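Local coordinates for protein beta subunit of a putative Aromatic-ring-hydroxylating dioxygenase (PDB 3EBY) that is probably the non-catalytic beta subunit of an aromatic-ring-hydroxylating dioxygenase, with an NTF2-like fold and three copies in its assembly, at residues A[30-36]-A[73-78]; A[24-28]-A[87-91]. The contacts are given in a common frame with arbitrary orientation. Residues are numbered along the deposited sequence.

Contact 1 (A[30-36]-A[73-78]); sequences DRLEQWP and RVVALR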
ATOM      1  N   ASP A  30       2.326 -15.754  -9.922  1.00 16.19           N
ATOM      2  CA  ASP A  30       2.546 -16.347 -11.244  1.00 18.58           C
ATOM      3  C   ASP A  30       1.373 -17.250 -11.673  1.00 17.14           C
ATOM      4  O   ASP A  30       1.571 -18.244 -12.373  1.00 19.94           O
ATOM      5  CB  ASP A  30       3.857 -17.141 -11.261  1.00 18.66           C
ATOM      6  CG  ASP A  30       4.287 -17.531 -12.664  1.00 28.77           C
ATOM      7  OD1 ASP A  30       4.269 -16.668 -13.552  1.00 29.38           O
ATOM      8  OD2 ASP A  30       4.726 -18.675 -12.828  1.00 31.50           O
ATOM      9  N   ARG A  31       0.153 -16.887 -11.278  1.00 14.89           N
ATOM     10  CA  ARG A  31      -1.052 -17.554 -11.785  1.00 15.66           C
ATOM     11  C   ARG A  31      -1.539 -16.814 -13.033  1.00 19.10           C
ATOM     12  O   ARG A  31      -2.668 -16.323 -13.097  1.00 17.42           O
ATOM     13  CB  ARG A  31      -2.128 -17.642 -10.695  1.00 20.58           C
ATOM     14  CG  ARG A  31      -1.748 -18.630  -9.608  1.00 22.77           C
ATOM     15  CD  ARG A  31      -2.811 -18.812  -8.572  1.00 23.06           C
ATOM     16  NE  ARG A  31      -2.809 -17.719  -7.610  1.00 21.52           N
ATOM     17  CZ  ARG A  31      -3.693 -16.722  -7.610  1.00 22.41           C
ATOM     18  NH1 ARG A  31      -4.694 -16.718  -8.467  1.00 25.29           N
ATOM     19  NH2 ARG A  31      -3.554 -15.713  -6.780  1.00 23.52           N
ATOM     20  N   LEU A  32      -0.678 -16.777 -14.051  1.00 16.24           N
ATOM     21  CA  LEU A  32      -0.897 -15.899 -15.201  1.00 17.21           C
ATOM     22  C   LEU A  32      -2.150 -16.288 -15.994  1.00 16.35           C
ATOM     23  O   LEU A  32      -2.851 -15.422 -16.534  1.00 18.37           O
ATOM     24  CB  LEU A  32       0.323 -15.895 -16.133  1.00 17.96           C
ATOM     25  CG  LEU A  32       1.677 -15.419 -15.563  1.00 25.79           C
ATOM     26  CD1 LEU A  32       2.690 -15.354 -16.691  1.00 29.78           C
ATOM     27  CD2 LEU A  32       1.585 -14.055 -14.836  1.00 26.00           C
ATOM     28  N   GLU A  33      -2.508 -17.561 -15.940  1.00 16.95           N
ATOM     29  CA  GLU A  33      -3.715 -18.034 -16.633  1.00 20.47           C
ATOM     30  C   GLU A  33      -5.013 -17.370 -16.118  1.00 21.08           C
ATOM     31  O   GLU A  33      -5.996 -17.294 -16.845  1.00 21.94           O
ATOM     32  CB  GLU A  33      -3.829 -19.552 -16.531  1.00 23.87           C
ATOM     33  CG  GLU A  33      -2.861 -20.308 -17.407  1.00 21.32           C
ATOM     34  CD  GLU A  33      -1.454 -20.414 -16.837  1.00 27.73           C
ATOM     35  OE1 GLU A  33      -1.232 -20.049 -15.646  1.00 23.49           O
ATOM     36  OE2 GLU A  33      -0.557 -20.869 -17.596  1.00 25.39           O
ATOM     37  N   GLN A  34      -5.026 -16.934 -14.860  1.00 19.40           N
ATOM     38  CA  GLN A  34      -6.201 -16.257 -14.298  1.00 23.26           C
ATOM     39  C   GLN A  34      -6.341 -14.819 -14.816  1.00 19.25           C
ATOM     40  O   GLN A  34      -7.440 -14.266 -14.846  1.00 19.64           O
ATOM     41  CB  GLN A  34      -6.144 -16.227 -12.747  1.00 23.54           C
ATOM     42  CG  GLN A  34      -7.383 -15.506 -12.078  1.00 26.50           C
ATOM     43  CD  GLN A  34      -7.286 -15.362 -10.520  1.00 32.97           C
ATOM     44  OE1 GLN A  34      -6.223 -15.540  -9.929  1.00 40.74           O
ATOM     45  NE2 GLN A  34      -8.376 -14.944  -9.903  1.00 41.58           N
ATOM     46  N   TRP A  35      -5.225 -14.231 -15.239  1.00 20.54           N
ATOM     47  CA  TRP A  35      -5.173 -12.798 -15.531  1.00 17.78           C
ATOM     48  C   TRP A  35      -6.148 -12.367 -16.657  1.00 17.98           C
ATOM     49  O   TRP A  35      -6.900 -11.406 -16.466  1.00 18.23           O
ATOM     50  CB  TRP A  35      -3.717 -12.349 -15.798  1.00 17.19           C
ATOM     51  CG  TRP A  35      -3.564 -10.916 -16.285  1.00 17.04           C
ATOM     52  CD1 TRP A  35      -3.688  -9.769 -15.535  1.00 13.69           C
ATOM     53  CD2 TRP A  35      -3.095 -10.503 -17.568  1.00 16.69           C
ATOM     54  NE1 TRP A  35      -3.402  -8.664 -16.306  1.00 16.12           N
ATOM     55  CE2 TRP A  35      -3.033  -9.086 -17.561  1.00 14.89           C
ATOM     56  CE3 TRP A  35      -2.739 -11.191 -18.737  1.00 18.14           C
ATOM     57  CZ2 TRP A  35      -2.640  -8.345 -18.679  1.00 17.43           C
ATOM     58  CZ3 TRP A  35      -2.356 -10.458 -19.851  1.00 17.56           C
ATOM     59  CH2 TRP A  35      -2.266  -9.041 -19.796  1.00 18.24           C
ATOM     60  N   PRO A  36      -6.171 -13.097 -17.798  1.00 17.38           N
ATOM     61  CA  PRO A  36      -7.103 -12.700 -18.866  1.00 15.65           C
ATOM     62  C   PRO A  36      -8.583 -12.797 -18.439  1.00 12.60           C
ATOM     63  O   PRO A  36      -9.388 -12.015 -18.894  1.00 15.75           O
ATOM     64  CB  PRO A  36      -6.769 -13.676 -20.012  1.00 18.15           C
ATOM     65  CG  PRO A  36      -5.366 -14.137 -19.729  1.00 18.81           C
ATOM     66  CD  PRO A  36      -5.270 -14.184 -18.244  1.00 17.88           C
ATOM     67  N   ARG A  73      -0.360 -13.355 -24.828  1.00 19.39           N
ATOM     68  CA  ARG A  73       0.777 -13.010 -23.965  1.00 19.18           C
ATOM     69  C   ARG A  73       1.074 -14.105 -22.921  1.00 18.12           C
ATOM     70  O   ARG A  73       2.227 -14.462 -22.701  1.00 18.76           O
ATOM     71  CB  ARG A  73       0.540 -11.646 -23.278  1.00 20.89           C
ATOM     72  CG  ARG A  73       1.675 -11.221 -22.359  1.00 20.44           C
ATOM     73  CD  ARG A  73       1.550  -9.728 -21.996  1.00 21.62           C
ATOM     74  NE  ARG A  73       1.907  -8.849 -23.113  1.00 20.62           N
ATOM     75  CZ  ARG A  73       3.162  -8.638 -23.532  1.00 19.29           C
ATOM     76  NH1 ARG A  73       4.196  -9.126 -22.850  1.00 21.20           N
ATOM     77  NH2 ARG A  73       3.392  -7.864 -24.577  1.00 21.54           N
ATOM     78  N   VAL A  74       0.043 -14.610 -22.262  1.00 17.78           N
ATOM     79  CA  VAL A  74       0.242 -15.650 -21.236  1.00 18.17           C
ATOM     80  C   VAL A  74       0.839 -16.915 -21.864  1.00 19.78           C
ATOM     81  O   VAL A  74       1.828 -17.478 -21.348  1.00 20.60           O
ATOM     82  CB  VAL A  74      -1.080 -15.983 -20.539  1.00 18.06           C
ATOM     83  CG1 VAL A  74      -0.906 -17.213 -19.605  1.00 17.90           C
ATOM     84  CG2 VAL A  74      -1.610 -14.749 -19.781  1.00 16.55           C
ATOM     85  N   VAL A  75       0.272 -17.327 -23.000  1.00 21.04           N
ATOM     86  CA  VAL A  75       0.790 -18.480 -23.773  1.00 20.45           C
ATOM     87  C   VAL A  75       2.275 -18.312 -24.131  1.00 19.45           C
ATOM     88  O   VAL A  75       3.077 -19.234 -23.953  1.00 20.24           O
ATOM     89  CB  VAL A  75      -0.027 -18.711 -25.051  1.00 24.74           C
ATOM     90  CG1 VAL A  75       0.717 -19.667 -26.011  1.00 23.19           C
ATOM     91  CG2 VAL A  75      -1.430 -19.248 -24.703  1.00 21.66           C
ATOM     92  N   ALA A  76       2.634 -17.144 -24.651  1.00 19.49           N
ATOM     93  CA  ALA A  76       4.015 -16.866 -25.015  1.00 21.55           C
ATOM     94  C   ALA A  76       4.955 -16.894 -23.780  1.00 21.98           C
ATOM     95  O   ALA A  76       6.076 -17.384 -23.863  1.00 19.07           O
ATOM     96  CB  ALA A  76       4.111 -15.522 -25.727  1.00 20.85           C
ATOM     97  N   LEU A  77       4.503 -16.332 -22.661  1.00 20.02           N
ATOM     98  CA  LEU A  77       5.294 -16.316 -21.430  1.00 21.82           C
ATOM     99  C   LEU A  77       5.539 -17.745 -20.910  1.00 22.38           C
ATOM    100  O   LEU A  77       6.636 -18.071 -20.442  1.00 25.42           O
ATOM    101  CB  LEU A  77       4.592 -15.465 -20.355  1.00 22.13           C
ATOM    102  CG  LEU A  77       4.570 -13.949 -20.620  1.00 23.28           C
ATOM    103  CD1 LEU A  77       3.897 -13.188 -19.487  1.00 22.55           C
ATOM    104  CD2 LEU A  77       5.937 -13.417 -20.839  1.00 25.34           C
ATOM    105  N   ARG A  78       4.536 -18.598 -21.029  1.00 22.65           N
ATOM    106  CA  ARG A  78       4.702 -20.020 -20.683  1.00 24.24           C
ATOM    107  C   ARG A  78       5.630 -20.747 -21.663  1.00 24.46           C
ATOM    108  O   ARG A  78       6.469 -21.543 -21.257  1.00 24.01           O
ATOM    109  CB  ARG A  78       3.348 -20.724 -20.668  1.00 26.60           C
ATOM    110  CG  ARG A  78       2.362 -20.197 -19.640  1.00 32.55           C
ATOM    111  CD  ARG A  78       3.033 -19.942 -18.350  1.00 29.66           C
ATOM    112  NE  ARG A  78       2.093 -19.793 -17.247  1.00 31.17           N
ATOM    113  CZ  ARG A  78       2.455 -19.385 -16.040  1.00 32.71           C
ATOM    114  NH1 ARG A  78       3.704 -19.008 -15.824  1.00 27.23           N
ATOM    115  NH2 ARG A  78       1.564 -19.316 -15.059  1.00 22.26           N
TER
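V74 is the main apolar bump of this interface, which joins the loop after helix 8-28 to helix 67-79 within the NTF2-like fold of dioxygenase beta subunits. Its isopropyl group projects into a shallow hollow lined by L32, W35 and P36, on a loop with helical backbone angles from residue 32 to 36. V74 CG1 lies 3.9 Å from L32 CB. V74 CG2 meets the edge of the indole at W35 CE3 (3.9 Å), touches P36 CG (3.8 Å) and comes within 3.5 Å of L32 O. One turn on, L77 widens the apolar patch, its CD1 3.7 Å from L32 CD1. W35 is itself held from outside, with NE1 hydrogen-bonded to the hydroxyl of Y23 and the ring edge-to-face with F39 and Y45. At the exposed margin R78 reaches back over L32, whose CB sits beneath one face of the guanidinium. Salt bridges to E33 (R78 NE to E33 OE2 and R78 NH2 to E33 OE1, both 2.9 Å) and to D30 (R78 NH1 to D30 OD2, 3.2 Å) form a network. D30, just past helix 8-28, has positive phi in the Schellman motif that closes it, and D30 O accepts R78 NH2 at 2.9 Å. One arginine thus meets two carboxylates and a carbonyl, bordering the apolar centre with an acidic-rich network.

Contact 2 (A[24-28]-A[87-91]); sequences GLCLD and FNRHL
One carboxylate grips a histidine twice: D28 OD1 accepts H90 ND1 at 2.6 Å and D28 OD2 accepts H90 N at 2.7 Å, both nearly linear. D28 lies in the last turn of helix 8-28, which packs on outermost strand 87-101 of the NTF2-like sheet. Segment 24-28 runs antiparallel to extended 87-91 (172°, axes 7.5 Å apart); CA-CA distances are 5.4 Å (G24-H90) and 5.1 Å (D28-N88). D28 and H90 point across (chi1 m; chi2 -15° and 72°). G24 CA lies over one face of the imidazole; a CB on G24 would come within about 3.3 Å of H90 CB. Three waters bridge the segments: L27 O to N88 ND2 (2.8/2.7 Å), D28 O to N88 N (2.8/2.9 Å) and D28 OD2 to H90 O (2.7/2.8 Å). N88 OD1 bonds Q115 NE2. R89 folds back (chi2, chi3 p), NH1 3.6 Å from D28 OD2, a long, purely electrostatic pair. H90 NE2 also donates, to I163 O, so the imidazole of this His-carboxylate pair is probably positively charged.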
ATOM      1  N   GLY A  24      -3.423  -8.134  -8.118  1.00 14.00           N
ATOM      2  CA  GLY A  24      -2.006  -8.101  -7.744  1.00 14.92           C
ATOM      3  C   GLY A  24      -1.483  -9.464  -7.344  1.00 16.98           C
ATOM      4  O   GLY A  24      -0.371  -9.834  -7.716  1.00 14.85           O
ATOM      5  N   LEU A  25      -2.271 -10.210  -6.550  1.00 16.34           N
ATOM      6  CA  LEU A  25      -1.810 -11.524  -6.050  1.00 18.10           C
ATOM      7  C   LEU A  25      -1.740 -12.561  -7.178  1.00 17.66           C
ATOM      8  O   LEU A  25      -0.818 -13.372  -7.213  1.00 16.69           O
ATOM      9  CB  LEU A  25      -2.679 -12.032  -4.896  1.00 21.58           C
ATOM     10  CG  LEU A  25      -2.234 -11.534  -3.501  1.00 31.38           C
ATOM     11  CD1 LEU A  25      -3.198 -12.031  -2.433  1.00 36.45           C
ATOM     12  CD2 LEU A  25      -0.799 -11.972  -3.180  1.00 29.71           C
ATOM     13  N   CYS A  26      -2.693 -12.498  -8.111  1.00 14.82           N
ATOM     14  CA  CYS A  26      -2.699 -13.368  -9.298  1.00 15.18           C
ATOM     15  C   CYS A  26      -1.374 -13.241 -10.074  1.00 15.87           C
ATOM     16  O   CYS A  26      -0.700 -14.251 -10.340  1.00 17.63           O
ATOM     17  CB  CYS A  26      -3.927 -13.004 -10.174  1.00 23.33           C
ATOM     18  SG  CYS A  26      -3.761 -13.367 -11.856  1.00 26.18           S
ATOM     19  N   LEU A  27      -0.932 -12.011 -10.319  1.00 17.18           N
ATOM     20  CA  LEU A  27       0.317 -11.790 -11.050  1.00 16.05           C
ATOM     21  C   LEU A  27       1.557 -12.160 -10.220  1.00 15.65           C
ATOM     22  O   LEU A  27       2.469 -12.834 -10.719  1.00 16.69           O
ATOM     23  CB  LEU A  27       0.421 -10.332 -11.559  1.00 17.68           C
ATOM     24  CG  LEU A  27      -0.634  -9.992 -12.645  1.00 14.27           C
ATOM     25  CD1 LEU A  27      -0.670  -8.447 -12.973  1.00 15.47           C
ATOM     26  CD2 LEU A  27      -0.385 -10.830 -13.871  1.00 16.30           C
ATOM     27  N   ASP A  28       1.551 -11.780  -8.943  1.00 16.79           N
ATOM     28  CA  ASP A  28       2.706 -12.022  -8.071  1.00 15.96           C
ATOM     29  C   ASP A  28       2.925 -13.519  -7.811  1.00 14.49           C
ATOM     30  O   ASP A  28       4.063 -13.967  -7.699  1.00 16.56           O
ATOM     31  CB  ASP A  28       2.530 -11.314  -6.763  1.00 15.29           C
ATOM     32  CG  ASP A  28       2.506  -9.792  -6.908  1.00 14.87           C
ATOM     33  OD1 ASP A  28       2.900  -9.268  -7.987  1.00 17.03           O
ATOM     34  OD2 ASP A  28       2.078  -9.139  -5.938  1.00 17.85           O
ATOM     35  N   PHE A  87      10.943 -12.411  -9.324  1.00 22.19           N
ATOM     36  CA  PHE A  87       9.827 -12.441  -8.399  1.00 21.47           C
ATOM     37  C   PHE A  87       9.255 -11.039  -8.297  1.00 18.72           C
ATOM     38  O   PHE A  87       9.986 -10.083  -8.017  1.00 18.51           O
ATOM     39  CB  PHE A  87      10.260 -12.907  -7.019  1.00 19.93           C
ATOM     40  CG  PHE A  87      10.770 -14.317  -6.989  1.00 20.35           C
ATOM     41  CD1 PHE A  87      10.281 -15.270  -7.871  1.00 21.04           C
ATOM     42  CD2 PHE A  87      11.728 -14.702  -6.061  1.00 22.75           C
ATOM     43  CE1 PHE A  87      10.771 -16.566  -7.850  1.00 29.81           C
ATOM     44  CE2 PHE A  87      12.184 -16.009  -6.018  1.00 27.50           C
ATOM     45  CZ  PHE A  87      11.711 -16.930  -6.925  1.00 28.29           C
ATOM     46  N   ASN A  88       7.947 -10.944  -8.498  1.00 23.77           N
ATOM     47  CA  ASN A  88       7.252  -9.668  -8.465  1.00 24.90           C
ATOM     48  C   ASN A  88       6.364  -9.545  -7.263  1.00 20.94           C
ATOM     49  O   ASN A  88       5.789 -10.531  -6.784  1.00 20.65           O
ATOM     50  CB  ASN A  88       6.423  -9.474  -9.728  1.00 25.66           C
ATOM     51  CG  ASN A  88       7.278  -9.387 -10.971  1.00 34.90           C
ATOM     52  OD1 ASN A  88       8.208  -8.564 -11.046  1.00 29.76           O
ATOM     53  ND2 ASN A  88       7.095 -10.348 -11.873  1.00 39.76           N
ATOM     54  N   ARG A  89       6.162  -8.295  -6.843  1.00 20.95           N
ATOM     55  CA  ARG A  89       5.333  -7.977  -5.718  1.00 20.12           C
ATOM     56  C   ARG A  89       4.610  -6.665  -6.028  1.00 19.05           C
ATOM     57  O   ARG A  89       5.259  -5.641  -6.224  1.00 20.50           O
ATOM     58  CB  ARG A  89       6.227  -7.781  -4.490  1.00 26.40           C
ATOM     59  CG  ARG A  89       5.510  -7.496  -3.233  1.00 28.48           C
ATOM     60  CD  ARG A  89       4.604  -8.614  -2.907  1.00 30.47           C
ATOM     61  NE  ARG A  89       5.275  -9.909  -3.015  1.00 30.67           N
ATOM     62  CZ  ARG A  89       4.622 -11.057  -3.113  1.00 20.31           C
ATOM     63  NH1 ARG A  89       3.306 -11.069  -3.143  1.00 23.42           N
ATOM     64  NH2 ARG A  89       5.277 -12.190  -3.155  1.00 28.60           N
ATOM     65  N   HIS A  90       3.280  -6.701  -6.042  1.00 16.12           N
ATOM     66  CA  HIS A  90       2.452  -5.481  -6.219  1.00 14.34           C
ATOM     67  C   HIS A  90       1.963  -4.978  -4.857  1.00 15.14           C
ATOM     68  O   HIS A  90       1.476  -5.768  -4.020  1.00 15.72           O
ATOM     69  CB  HIS A  90       1.179  -5.782  -7.034  1.00 15.38           C
ATOM     70  CG  HIS A  90       1.390  -5.944  -8.508  1.00 15.74           C
ATOM     71  ND1 HIS A  90       2.008  -7.051  -9.050  1.00 14.64           N
ATOM     72  CD2 HIS A  90       0.834  -5.276  -9.556  1.00 18.11           C
ATOM     73  CE1 HIS A  90       1.959  -6.975 -10.373  1.00 16.59           C
ATOM     74  NE2 HIS A  90       1.275  -5.889 -10.709  1.00 16.99           N
ATOM     75  N   LEU A  91       2.060  -3.670  -4.651  1.00 17.11           N
ATOM     76  CA  LEU A  91       1.251  -3.004  -3.671  1.00 14.57           C
ATOM     77  C   LEU A  91       0.344  -2.018  -4.409  1.00 14.54           C
ATOM     78  O   LEU A  91       0.811  -1.167  -5.169  1.00 15.43           O
ATOM     79  CB  LEU A  91       2.076  -2.298  -2.582  1.00 15.86           C
ATOM     80  CG  LEU A  91       2.892  -3.176  -1.604  1.00 13.25           C
ATOM     81  CD1 LEU A  91       3.694  -2.242  -0.699  1.00 16.87           C
ATOM     82  CD2 LEU A  91       2.014  -4.058  -0.723  1.00 15.08           C
TER
HETATM   83  O   HOH W   1       5.008 -12.107 -11.751  1.00 34.03           O
HETATM   84  O   HOH W   2       0.017  -8.042  -4.629  1.00 16.18           O
HETATM   85  O   HOH W   3       6.187 -13.128  -9.249  1.00 23.30           O

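In the fold
The two contacts lie with their centres about 13 Å apart and meet where helix 8-28 ends. Contact 2 uses the last turn of that helix, and contact 1 the loop that follows, joined through R31 N to C26 O (2.9 Å, a probable hydrogen bond). Along the chain the order is 24-28, 30-36, 73-78, 87-91, so contact 1 falls between the two halves of contact 2. Helix 67-79 and strand 87-101, an outermost strand of the mixed sheet, also follow one another. The helix end rests on the sheet and the loop after it on helix 67-79, as fits an NTF2-like fold. Contact 2 also meets the second subunit and, through L91, the third, whereas contact 1 touches no other chain.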